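Local coordinates for protein nuclear import adaptor, Nro1 (Schizosaccharomyces pombe, PDB 3MSV) that acts as a nuclear import adaptor in hypoxic sterol regulation, directly inhibits ofd1, probably thereby stabilising the transcription factor fragment Sre1N, and is required for correct translation termination, at residues 263-268 with 283-288. Sequence-based numbering, arbitrary orientation.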
# COMPACT_ATOMS: atom_id res chain seq x y z
N ALA A 263 1.31 -5.45 -7.95
CA ALA A 263 0.38 -5.50 -9.07
C ALA A 263 -0.70 -4.41 -8.95
O ALA A 263 -1.07 -3.79 -9.95
CB ALA A 263 -0.22 -6.87 -9.19
N LEU A 264 -1.17 -4.16 -7.74
CA LEU A 264 -2.18 -3.13 -7.52
C LEU A 264 -1.63 -1.72 -7.73
O LEU A 264 -2.25 -0.89 -8.41
CB LEU A 264 -2.80 -3.27 -6.13
CG LEU A 264 -3.76 -4.47 -6.04
CD1 LEU A 264 -4.39 -4.58 -4.66
CD2 LEU A 264 -4.85 -4.36 -7.10
N TRP A 265 -0.48 -1.43 -7.13
CA TRP A 265 0.12 -0.13 -7.34
C TRP A 265 0.26 0.16 -8.83
O TRP A 265 -0.10 1.24 -9.29
CB TRP A 265 1.48 -0.03 -6.65
CG TRP A 265 1.40 0.21 -5.16
CD1 TRP A 265 1.77 -0.64 -4.16
CD2 TRP A 265 0.91 1.40 -4.52
NE1 TRP A 265 1.56 -0.04 -2.92
CE2 TRP A 265 1.02 1.21 -3.13
CE3 TRP A 265 0.40 2.61 -4.99
CZ2 TRP A 265 0.65 2.18 -2.21
CZ3 TRP A 265 0.02 3.58 -4.07
CH2 TRP A 265 0.15 3.36 -2.69
N LEU A 266 0.79 -0.81 -9.57
CA LEU A 266 1.03 -0.64 -11.00
C LEU A 266 -0.29 -0.41 -11.72
O LEU A 266 -0.44 0.53 -12.52
CB LEU A 266 1.75 -1.87 -11.55
CG LEU A 266 3.25 -1.89 -11.85
CD1 LEU A 266 4.09 -1.05 -10.91
CD2 LEU A 266 3.77 -3.34 -11.92
N LYS A 267 -1.27 -1.26 -11.44
CA LYS A 267 -2.57 -1.10 -12.07
C LYS A 267 -3.22 0.26 -11.85
O LYS A 267 -3.89 0.78 -12.74
CB LYS A 267 -3.54 -2.20 -11.63
CG LYS A 267 -4.91 -2.04 -12.26
CD LYS A 267 -5.42 -3.35 -12.78
CE LYS A 267 -5.63 -4.34 -11.69
NZ LYS A 267 -6.45 -5.42 -12.22
N SER A 268 -3.04 0.84 -10.66
CA SER A 268 -3.68 2.13 -10.40
C SER A 268 -3.21 3.21 -11.38
O SER A 268 -3.78 4.31 -11.43
CB SER A 268 -3.44 2.58 -8.95
OG SER A 268 -2.09 2.98 -8.73
N GLN A 283 4.78 4.58 -8.28
CA GLN A 283 6.12 4.06 -8.51
C GLN A 283 6.99 4.17 -7.26
O GLN A 283 7.82 3.30 -6.99
CB GLN A 283 6.77 4.73 -9.74
CG GLN A 283 6.04 4.44 -11.06
CD GLN A 283 6.24 3.00 -11.53
OE1 GLN A 283 6.93 2.20 -10.89
NE2 GLN A 283 5.67 2.68 -12.68
N GLU A 284 6.79 5.21 -6.46
CA GLU A 284 7.53 5.30 -5.20
C GLU A 284 7.13 4.19 -4.24
O GLU A 284 7.98 3.63 -3.54
CB GLU A 284 7.39 6.68 -4.54
CG GLU A 284 7.96 7.78 -5.41
CD GLU A 284 8.17 9.10 -4.67
OE1 GLU A 284 7.15 9.72 -4.29
OE2 GLU A 284 9.33 9.52 -4.47
N ALA A 285 5.85 3.81 -4.24
CA ALA A 285 5.43 2.68 -3.41
C ALA A 285 6.02 1.38 -3.93
O ALA A 285 6.48 0.55 -3.16
CB ALA A 285 3.93 2.57 -3.33
N VAL A 286 5.99 1.18 -5.24
CA VAL A 286 6.60 -0.01 -5.81
C VAL A 286 8.09 -0.07 -5.45
O VAL A 286 8.59 -1.12 -5.04
CB VAL A 286 6.40 -0.08 -7.30
CG1 VAL A 286 7.26 -1.18 -7.88
CG2 VAL A 286 4.92 -0.32 -7.62
N LEU A 287 8.78 1.06 -5.56
CA LEU A 287 10.20 1.14 -5.17
C LEU A 287 10.40 0.79 -3.68
O LEU A 287 11.33 0.04 -3.30
CB LEU A 287 10.81 2.51 -5.50
CG LEU A 287 12.26 2.75 -5.00
CD1 LEU A 287 13.21 1.73 -5.65
CD2 LEU A 287 12.78 4.18 -5.22
N ASN A 288 9.54 1.33 -2.81
CA ASN A 288 9.62 1.01 -1.39
C ASN A 288 9.47 -0.47 -1.18
O ASN A 288 10.21 -1.09 -0.40
CB ASN A 288 8.51 1.70 -0.60
CG ASN A 288 8.38 1.13 0.80
OD1 ASN A 288 9.15 1.50 1.68
ND2 ASN A 288 7.43 0.19 1.01
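The indole of W265 lies flat against the methyl of A285, a compact example of a large ring set against a small residue between two packed helices. A285 CB stands over one ring face in a CH-pi contact, 3.4 Å from the centroid of the six-membered ring and 20° off its normal; its closest ring atom is W265 CE2, at 3.2 Å. With CG anti to the carbonyl carbon (chi1 -79°), the indole turns this face to helix 276-302, while Y236 of helix 235-244 meets the ring with its plane inclined and also touches A285. Beside the ring, V286 CG2 serves two neighbours, lying 3.6 Å from W265 CB and 3.5 Å from L266 CD1, a tight pair in which the leucine and valine side chains cross at about a right angle. An alanine in place of W265 would probably open a gap under the A285 methyl and leave Y236 without its ring partner, though the CB that meets V286 would remain. The partly exposed side is looser: Q283 curls back until its OE1 comes within 4.3 Å of L266 CD1, a loose approach of an amide oxygen to a methyl group. The two short helical segments run nearly antiparallel, at 161° with axes 9.1 Å apart, and join consecutive helices 251-267 and 276-302 as a helical hairpin, the building element of alpha-solenoid helix-repeat folds such as HEAT and TPR arrays.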